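Sister chromatid cohesion protein (Chaetomium thermophilum, PDB 5T8V) probably acts as a cohesin loader that binds chromatin, this chain being the C-terminal fragment of Scc2, a long helical protein built of HEAT repeats. Local coordinates at residues K67-I70 / C74-T77; L89-L94 / I152-S157; T132-M137 / S208-K213; A223-A228 / C262-L267. One frame throughout, in Å; residues are numbered along the deposited sequence.

Interaction 1: residues K67-I70 / C74-T77; sequences KKTI and CFMT
The backbone oxygen of Thr-69 takes two amide donors from the chain that follows helix 56-71. Cys-74 N reaches Thr-69 O at 3.0 Å with an N-H...O angle of 151°, while the bond from Phe-75 N to the same oxygen is weak, bent to 124°. Cys-74 SG lies 3.7 Å from Thr-69 CA, beside the linked backbones. With CG turned anti to its backbone N (chi1 -179°), Phe-75 lays its ring back against the helix, where Ile-70 runs beside it in the same direction. The CG1 methylene of Ile-70 stands 4.3 Å from the centroid of the Phe-75 ring, an off-centre CH-pi contact. Thr-69 OG1 lies near CD1 of that ring, but its hydrogen bond is made to Leu-66 O, one turn earlier. Losing the ring to an alanine here would probably open a gap beside Ile-70 CG1 and leave that branch without its aromatic neighbour. Thr-69 and Cys-74 also pack on Leu-20 and Ala-13 of helix 9-36. At this helix end, then, one late carbonyl is satisfied chiefly by Cys-74 N, with a weak second donor from Phe-75, and an apolar pair covers the turn.

Interaction 2: residues L89-L94 / I152-S157; sequences LCDSAL and IEQALS
Gln-154 reaches from helix 149-172 to two residues of helix 81-96, Leu-94 and Asp-91, and its side chain carries the whole contact. The CA atoms of Leu-94 and Gln-154 are 6.8 Å apart, the nearest pair between the two segments. The extended Gln-154 chain crosses Leu-94 obliquely and brings its terminal amide against the leucine, with Gln-154 CD 3.8 Å from Leu-94 CB. Asp-91 meets the same amide at about a right angle between the side chains, the carboxylate and amide planes being 33° apart. Gln-154 CD lies 3.9 Å from Asp-91 OD1; the amide's orientation is uncertain, which leaves the polar pairing open.

Behind this first shell, Asp-91 is held by a salt bridge from its OD2 to Arg-95, one turn further along its own helix. The chi1 of Asp-91 (-170°, CG opposite the backbone N) swings the carboxylate toward Gln-154, although its CB does not point there. Leu-94 also touches Leu-158, further along the partner helix, and Ala-130 of helix 120-136. Replacing Gln-154 by an alanine would probably uncover Leu-94 CB and deprive Asp-91 of its amide neighbour across the helices.

The contact joins two helices of the HEAT-repeat region, with helix 120-136 packed on helix 81-96 alongside. A single polar arm spans them, its amide group lying both against a buried leucine and beside a carboxylate. The Arg-95 salt bridge probably keeps Asp-91 charged, next to a neutral amide whose rotation is not settled.

Interaction 3: residues T132-M137 / S208-K213; sequences TSMRIM and SELIAK
This is a buried, mainly apolar helix-to-helix contact near the C-terminal end of helix 120-136, where it meets segment 208-213 of helix 190-213. Met-134 and Leu-210 form its centre, with CA atoms 6.4 Å apart and CB atoms on both sides directed at the partner segment. The thioether does the touching: Met-134 SD lies 3.7 Å from Leu-210 CD2 and 4.0 Å from Leu-210 CD1, so the sulfur sits against both branches of the leucine fork. The methionine gets there by bending at chi2 (-53°) and again at chi3, while Leu-210 extends its fork from a CG anti to the backbone N (chi1 176°). Met-137, three residues on, adds a looser touch, its CB 4.2 Å from Leu-210 CD1.

A looser charged pair lies beside the apolar centre. Arg-135 NH2 and Glu-209 OE1 are 4.4 Å apart, beyond salt-bridge range, with the carboxylate oxygen near the plane of the guanidinium, at its edge. Glu-209 instead uses OE2, which accepts from Lys-213 NZ at 3.1 Å in a salt bridge within segment 208-213; the lysine comes from the anti side, 34° out of the carboxylate plane. Arg-135 NH1 is hydrogen-bonded to a bound citric acid, probably from the crystallisation liquor, and the Arg-135 side chain also packs on helix 56-71.

The apolar contact between helices fits the helical HEAT-repeat solenoid of this protein.

Interaction 4: residues A223-A228 / C262-L267; sequences ALEFAA and CQIFLL
Leu-224 is the first residue of segment 223-228 to meet helix 247-267: its CB lies 3.8 Å from Ile-264 CD1. The rest of this leucine lies among several helices, touching Ile-211 of helix 190-213 and Met-260 of helix 247-267.

Glu-225 follows and takes most of the contact on this side. The terminal methyl of Ile-264 packs against the start of the residue, with Ile-264 CD1 3.7 Å from Glu-225 CB. Ile-264 arrives as an outstretched arm: CG1 is opposite the carbonyl carbon (chi1 -61°) and chi2 is 174°, which carries CD1 to the partner backbone, the CA atoms of Glu-225 and Ile-264 being 7.0 Å apart. A single methyl thus probes the surface between two consecutive residues of helix 218-232. In a HEAT-repeat solenoid such as this one, helices that lie close in sequence pack side by side, and here the two segments are separated by the end of helix 218-232, a linker and the first part of helix 247-267.

Glu-225 itself lies aslant to the isoleucine. Its CB is directed at Ile-264, yet the chain turns at chi2 (-76°) and bends the carboxylate away; the side chain touches Ile-275 and Ile-279 of helix 272-282. Glu-225 OE2 lies close to the like-charged OE2 of Glu-278, a pairing that would probably raise the proton affinity of one or both carboxylates. Further on, Ala-228 has its CB turned to the same partner helix, where it packs on Met-260 and Ile-261, about a turn before Ile-264.

All four contacts lie near the N-terminal end of this fragment, on the same side of the chain's centre. Interaction 3 is the hub: its centre is 13 to 14 Å from those of interactions 1, 2 and 4, and it touches each. Interaction 1 touches neither interaction 2 (22 Å between centres) nor interaction 4 (28 Å). Along the chain interaction 1 closes first; interactions 2 and 3 alternate their segments, helix 149-172 directly following helix 120-136; interaction 4 comes last. Leu-156 joins interaction 2 to Leu-224 of interaction 4, and Ile-211 joins interaction 3 to Leu-224 and Ile-264. Together they connect helices 56-71, 81-96, 120-136, 149-172, 190-213, 218-232 and 247-267 of the solenoid by contact.

Interaction 1: residues K67-I70 / C74-T77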
# COMPACT_ATOMS: atom_id res chain seq x y z
N LYS A 67 54.03 -8.11 38.41
CA LYS A 67 53.70 -7.55 37.11
C LYS A 67 54.79 -6.60 36.63
O LYS A 67 55.15 -6.59 35.45
CB LYS A 67 52.35 -6.83 37.17
CG LYS A 67 52.05 -5.95 35.96
CD LYS A 67 50.56 -5.67 35.85
CE LYS A 67 50.28 -4.38 35.10
NZ LYS A 67 50.50 -3.17 35.96
N LYS A 68 55.34 -5.79 37.54
CA LYS A 68 56.46 -4.93 37.18
C LYS A 68 57.63 -5.75 36.63
O LYS A 68 58.19 -5.43 35.58
CB LYS A 68 56.91 -4.10 38.37
CG LYS A 68 56.20 -2.76 38.51
CD LYS A 68 56.80 -1.93 39.64
CE LYS A 68 56.07 -0.62 39.83
NZ LYS A 68 56.67 0.20 40.93
N THR A 69 58.01 -6.82 37.34
CA THR A 69 59.14 -7.62 36.89
C THR A 69 58.86 -8.28 35.54
O THR A 69 59.77 -8.41 34.71
CB THR A 69 59.49 -8.69 37.93
OG1 THR A 69 58.34 -9.51 38.18
CG2 THR A 69 59.96 -8.05 39.23
N ILE A 70 57.62 -8.69 35.30
CA ILE A 70 57.28 -9.34 34.04
C ILE A 70 57.36 -8.34 32.89
O ILE A 70 57.96 -8.62 31.85
CB ILE A 70 55.89 -10.00 34.13
CG1 ILE A 70 55.98 -11.29 34.95
CG2 ILE A 70 55.33 -10.32 32.74
CD1 ILE A 70 54.64 -11.92 35.28
N CYS A 74 62.56 -8.80 33.56
CA CYS A 74 63.52 -9.21 34.57
C CYS A 74 62.95 -10.22 35.54
O CYS A 74 63.62 -10.58 36.52
CB CYS A 74 64.04 -7.99 35.34
SG CYS A 74 62.78 -7.05 36.23
N PHE A 75 61.72 -10.70 35.31
CA PHE A 75 61.14 -11.75 36.15
C PHE A 75 61.98 -13.02 36.12
O PHE A 75 61.90 -13.82 37.06
CB PHE A 75 59.71 -12.03 35.68
CG PHE A 75 59.00 -13.08 36.49
CD1 PHE A 75 58.79 -12.90 37.85
CD2 PHE A 75 58.52 -14.23 35.88
CE1 PHE A 75 58.13 -13.86 38.59
CE2 PHE A 75 57.85 -15.18 36.62
CZ PHE A 75 57.65 -15.00 37.97
N MET A 76 62.78 -13.22 35.07
CA MET A 76 63.62 -14.41 34.98
C MET A 76 64.69 -14.43 36.06
O MET A 76 65.17 -15.50 36.43
CB MET A 76 64.26 -14.48 33.60
CG MET A 76 65.17 -13.30 33.28
SD MET A 76 65.50 -13.11 31.52
CE MET A 76 63.88 -12.60 30.93
N THR A 77 65.09 -13.26 36.56
CA THR A 77 66.17 -13.17 37.53
C THR A 77 65.72 -13.48 38.95
O THR A 77 66.57 -13.79 39.80
CB THR A 77 66.81 -11.78 37.48
OG1 THR A 77 67.03 -11.40 36.12
CG2 THR A 77 68.15 -11.77 38.22

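Interaction 2: residues L89-L94 / I152-S157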
# COMPACT_ATOMS: atom_id res chain seq x y z
N LEU A 89 52.90 -21.03 49.94
CA LEU A 89 52.01 -20.21 50.76
C LEU A 89 50.66 -20.03 50.08
O LEU A 89 49.61 -20.15 50.72
CB LEU A 89 52.66 -18.85 51.03
CG LEU A 89 54.02 -18.87 51.73
CD1 LEU A 89 54.57 -17.45 51.84
CD2 LEU A 89 53.93 -19.52 53.10
N CYS A 90 50.67 -19.75 48.77
CA CYS A 90 49.42 -19.68 48.02
C CYS A 90 48.64 -20.98 48.15
O CYS A 90 47.43 -20.98 48.40
CB CYS A 90 49.71 -19.36 46.56
SG CYS A 90 50.40 -17.71 46.26
N ASP A 91 49.33 -22.12 47.98
CA ASP A 91 48.64 -23.40 48.05
C ASP A 91 48.04 -23.63 49.43
O ASP A 91 47.01 -24.29 49.56
CB ASP A 91 49.60 -24.54 47.69
CG ASP A 91 48.89 -25.86 47.52
OD1 ASP A 91 48.39 -26.13 46.41
OD2 ASP A 91 48.82 -26.64 48.50
N SER A 92 48.67 -23.09 50.48
CA SER A 92 48.11 -23.19 51.82
C SER A 92 46.84 -22.35 51.94
O SER A 92 45.81 -22.83 52.42
CB SER A 92 49.14 -22.76 52.86
OG SER A 92 50.29 -23.60 52.82
N ALA A 93 46.90 -21.10 51.48
CA ALA A 93 45.72 -20.25 51.52
C ALA A 93 44.57 -20.85 50.72
O ALA A 93 43.40 -20.67 51.08
CB ALA A 93 46.05 -18.85 50.99
N LEU A 94 44.88 -21.58 49.65
CA LEU A 94 43.83 -22.17 48.83
C LEU A 94 43.28 -23.45 49.46
O LEU A 94 42.07 -23.69 49.43
CB LEU A 94 44.37 -22.45 47.43
CG LEU A 94 44.51 -21.20 46.57
CD1 LEU A 94 45.47 -21.42 45.41
CD2 LEU A 94 43.14 -20.77 46.06
N ILE A 152 45.65 -24.21 38.95
CA ILE A 152 44.59 -23.82 38.04
C ILE A 152 43.26 -24.39 38.51
O ILE A 152 42.23 -23.70 38.52
CB ILE A 152 44.91 -24.26 36.60
CG1 ILE A 152 46.19 -23.57 36.11
CG2 ILE A 152 43.75 -23.93 35.66
CD1 ILE A 152 46.70 -24.07 34.79
N GLU A 153 43.25 -25.66 38.91
CA GLU A 153 42.01 -26.28 39.38
C GLU A 153 41.43 -25.52 40.56
O GLU A 153 40.23 -25.24 40.61
CB GLU A 153 42.27 -27.75 39.74
CG GLU A 153 41.07 -28.65 39.54
CD GLU A 153 40.69 -28.78 38.07
OE1 GLU A 153 41.56 -28.55 37.21
OE2 GLU A 153 39.52 -29.10 37.79
N GLN A 154 42.28 -25.17 41.54
CA GLN A 154 41.82 -24.43 42.71
C GLN A 154 41.25 -23.08 42.31
O GLN A 154 40.16 -22.70 42.74
CB GLN A 154 42.97 -24.26 43.70
CG GLN A 154 43.49 -25.56 44.29
CD GLN A 154 44.79 -25.38 45.05
OE1 GLN A 154 45.60 -24.51 44.72
NE2 GLN A 154 45.00 -26.22 46.06
N ALA A 155 41.98 -22.33 41.47
CA ALA A 155 41.49 -21.03 41.02
C ALA A 155 40.13 -21.16 40.35
O ALA A 155 39.21 -20.40 40.63
CB ALA A 155 42.51 -20.40 40.07
N LEU A 156 40.00 -22.14 39.45
CA LEU A 156 38.73 -22.35 38.76
C LEU A 156 37.61 -22.66 39.75
O LEU A 156 36.50 -22.13 39.61
CB LEU A 156 38.89 -23.49 37.75
CG LEU A 156 37.63 -23.96 37.02
CD1 LEU A 156 36.95 -22.80 36.29
CD2 LEU A 156 37.99 -25.08 36.06
N SER A 157 37.88 -23.50 40.74
CA SER A 157 36.89 -23.77 41.77
C SER A 157 36.47 -22.48 42.46
O SER A 157 35.27 -22.19 42.58
CB SER A 157 37.44 -24.76 42.79
OG SER A 157 37.69 -26.02 42.19

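Interaction 3: residues T132-M137 / S208-K213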
# COMPACT_ATOMS: atom_id res chain seq x y z
N THR A 132 47.95 -14.64 42.44
CA THR A 132 49.41 -14.65 42.44
C THR A 132 49.95 -15.88 41.73
O THR A 132 50.86 -15.78 40.90
CB THR A 132 49.93 -14.57 43.87
OG1 THR A 132 49.57 -13.31 44.45
CG2 THR A 132 51.45 -14.72 43.90
N SER A 133 49.41 -17.06 42.04
CA SER A 133 49.87 -18.28 41.39
C SER A 133 49.76 -18.16 39.88
O SER A 133 50.72 -18.43 39.14
CB SER A 133 49.07 -19.48 41.90
OG SER A 133 49.28 -19.69 43.28
N MET A 134 48.58 -17.76 39.38
CA MET A 134 48.39 -17.63 37.94
C MET A 134 49.41 -16.67 37.34
O MET A 134 50.10 -17.00 36.37
CB MET A 134 46.97 -17.16 37.64
CG MET A 134 45.88 -18.08 38.17
SD MET A 134 46.06 -19.80 37.66
CE MET A 134 46.61 -20.56 39.19
N ARG A 135 49.53 -15.47 37.92
CA ARG A 135 50.49 -14.50 37.39
C ARG A 135 51.89 -15.09 37.34
O ARG A 135 52.63 -14.87 36.37
CB ARG A 135 50.47 -13.23 38.22
CG ARG A 135 51.56 -12.24 37.83
CD ARG A 135 51.18 -10.83 38.22
NE ARG A 135 50.09 -10.31 37.40
CZ ARG A 135 49.39 -9.23 37.69
NH1 ARG A 135 49.64 -8.54 38.80
NH2 ARG A 135 48.42 -8.82 36.88
N ILE A 136 52.28 -15.84 38.38
CA ILE A 136 53.57 -16.52 38.35
C ILE A 136 53.65 -17.47 37.16
O ILE A 136 54.71 -17.62 36.54
CB ILE A 136 53.80 -17.27 39.68
CG1 ILE A 136 54.07 -16.25 40.80
CG2 ILE A 136 54.97 -18.26 39.56
CD1 ILE A 136 54.08 -16.85 42.19
N MET A 137 52.53 -18.11 36.82
CA MET A 137 52.49 -18.95 35.63
C MET A 137 52.38 -18.15 34.34
O MET A 137 52.35 -18.75 33.26
CB MET A 137 51.34 -19.95 35.72
CG MET A 137 51.65 -21.17 36.55
SD MET A 137 50.33 -22.40 36.53
CE MET A 137 49.12 -21.60 37.56
N SER A 208 41.42 -15.10 32.43
CA SER A 208 41.40 -14.71 31.03
C SER A 208 42.81 -14.52 30.49
O SER A 208 43.13 -14.97 29.39
CB SER A 208 40.59 -13.42 30.85
OG SER A 208 39.21 -13.66 31.03
N GLU A 209 43.67 -13.86 31.27
CA GLU A 209 45.06 -13.72 30.86
C GLU A 209 45.76 -15.08 30.83
O GLU A 209 46.52 -15.37 29.90
CB GLU A 209 45.79 -12.76 31.80
CG GLU A 209 47.26 -12.56 31.48
CD GLU A 209 47.93 -11.60 32.44
OE1 GLU A 209 47.22 -10.85 33.13
OE2 GLU A 209 49.18 -11.61 32.51
N LEU A 210 45.51 -15.92 31.83
CA LEU A 210 46.19 -17.21 31.93
C LEU A 210 46.02 -18.02 30.66
O LEU A 210 47.01 -18.46 30.05
CB LEU A 210 45.65 -18.00 33.13
CG LEU A 210 46.22 -19.42 33.28
CD1 LEU A 210 47.59 -19.39 33.94
CD2 LEU A 210 45.26 -20.31 34.05
N ILE A 211 44.78 -18.25 30.25
CA ILE A 211 44.54 -19.19 29.15
C ILE A 211 45.21 -18.77 27.85
O ILE A 211 45.30 -19.58 26.92
CB ILE A 211 43.02 -19.39 28.93
CG1 ILE A 211 42.33 -18.06 28.63
CG2 ILE A 211 42.41 -20.07 30.15
CD1 ILE A 211 40.86 -18.20 28.29
N ALA A 212 45.70 -17.53 27.76
CA ALA A 212 46.40 -17.07 26.57
C ALA A 212 47.89 -17.34 26.60
O ALA A 212 48.53 -17.31 25.54
CB ALA A 212 46.17 -15.57 26.37
N LYS A 213 48.47 -17.58 27.77
CA LYS A 213 49.91 -17.70 27.91
C LYS A 213 50.38 -19.09 28.31
O LYS A 213 51.56 -19.40 28.13
CB LYS A 213 50.43 -16.68 28.93
CG LYS A 213 50.05 -15.25 28.59
CD LYS A 213 50.74 -14.25 29.49
CE LYS A 213 50.29 -12.83 29.18
NZ LYS A 213 50.97 -11.82 30.03

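Interaction 4: residues A223-A228 / C262-L267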
# COMPACT_ATOMS: atom_id res chain seq x y z
N ALA A 223 34.79 -25.05 31.51
CA ALA A 223 34.25 -24.56 32.78
C ALA A 223 34.28 -23.04 32.84
O ALA A 223 33.34 -22.41 33.32
CB ALA A 223 35.05 -25.16 33.94
N LEU A 224 35.37 -22.43 32.35
CA LEU A 224 35.44 -20.97 32.33
C LEU A 224 34.38 -20.38 31.41
O LEU A 224 33.81 -19.33 31.71
CB LEU A 224 36.84 -20.52 31.89
CG LEU A 224 37.96 -20.69 32.92
CD1 LEU A 224 39.32 -20.46 32.28
CD2 LEU A 224 37.76 -19.75 34.10
N GLU A 225 34.11 -21.04 30.28
CA GLU A 225 33.09 -20.53 29.37
C GLU A 225 31.70 -20.67 29.98
O GLU A 225 30.83 -19.82 29.72
CB GLU A 225 33.16 -21.28 28.03
CG GLU A 225 32.73 -20.46 26.82
CD GLU A 225 31.23 -20.30 26.70
OE1 GLU A 225 30.78 -19.25 26.18
OE2 GLU A 225 30.49 -21.21 27.13
N PHE A 226 31.47 -21.70 30.78
CA PHE A 226 30.18 -21.85 31.45
C PHE A 226 30.02 -20.81 32.55
O PHE A 226 28.95 -20.19 32.68
CB PHE A 226 30.06 -23.26 32.02
CG PHE A 226 28.71 -23.57 32.61
CD1 PHE A 226 27.62 -23.80 31.79
CD2 PHE A 226 28.54 -23.64 33.98
CE1 PHE A 226 26.38 -24.09 32.33
CE2 PHE A 226 27.31 -23.92 34.53
CZ PHE A 226 26.22 -24.15 33.70
N ALA A 227 31.07 -20.58 33.34
CA ALA A 227 31.01 -19.59 34.41
C ALA A 227 30.84 -18.18 33.85
O ALA A 227 29.98 -17.42 34.30
CB ALA A 227 32.26 -19.68 35.27
N ALA A 228 31.67 -17.82 32.86
CA ALA A 228 31.53 -16.52 32.22
C ALA A 228 30.17 -16.37 31.57
O ALA A 228 29.52 -15.32 31.69
CB ALA A 228 32.64 -16.32 31.19
N CYS A 262 35.37 -13.96 24.87
CA CYS A 262 36.10 -13.62 23.65
C CYS A 262 37.45 -14.34 23.60
O CYS A 262 37.88 -14.81 22.54
CB CYS A 262 36.30 -12.11 23.54
SG CYS A 262 34.79 -11.22 23.18
N GLN A 263 38.13 -14.43 24.75
CA GLN A 263 39.41 -15.12 24.78
C GLN A 263 39.25 -16.60 24.44
O GLN A 263 39.94 -17.11 23.55
CB GLN A 263 40.06 -14.94 26.15
CG GLN A 263 40.98 -13.75 26.21
CD GLN A 263 42.35 -14.08 25.66
OE1 GLN A 263 43.15 -14.73 26.33
NE2 GLN A 263 42.63 -13.64 24.44
N ILE A 264 38.36 -17.29 25.15
CA ILE A 264 38.12 -18.70 24.84
C ILE A 264 37.74 -18.87 23.37
O ILE A 264 38.23 -19.78 22.69
CB ILE A 264 37.03 -19.27 25.77
CG1 ILE A 264 37.48 -19.17 27.24
CG2 ILE A 264 36.72 -20.72 25.41
CD1 ILE A 264 36.41 -19.56 28.24
N PHE A 265 36.87 -17.99 22.87
CA PHE A 265 36.43 -18.06 21.49
C PHE A 265 37.59 -17.90 20.51
O PHE A 265 37.59 -18.51 19.44
CB PHE A 265 35.37 -16.99 21.24
CG PHE A 265 34.81 -16.98 19.85
CD1 PHE A 265 35.42 -16.25 18.85
CD2 PHE A 265 33.65 -17.68 19.55
CE1 PHE A 265 34.90 -16.22 17.57
CE2 PHE A 265 33.13 -17.66 18.27
CZ PHE A 265 33.76 -16.93 17.28
N LEU A 266 38.58 -17.08 20.87
CA LEU A 266 39.67 -16.78 19.95
C LEU A 266 40.71 -17.89 19.92
O LEU A 266 41.18 -18.27 18.84
CB LEU A 266 40.31 -15.45 20.35
CG LEU A 266 41.55 -14.97 19.61
CD1 LEU A 266 41.58 -13.46 19.61
CD2 LEU A 266 42.83 -15.51 20.24
N LEU A 267 41.09 -18.42 21.08
CA LEU A 267 42.17 -19.39 21.17
C LEU A 267 41.74 -20.81 20.82
O LEU A 267 42.55 -21.73 20.94
CB LEU A 267 42.77 -19.37 22.58
CG LEU A 267 43.58 -18.12 22.93
CD1 LEU A 267 43.12 -17.53 24.25
CD2 LEU A 267 45.07 -18.44 22.98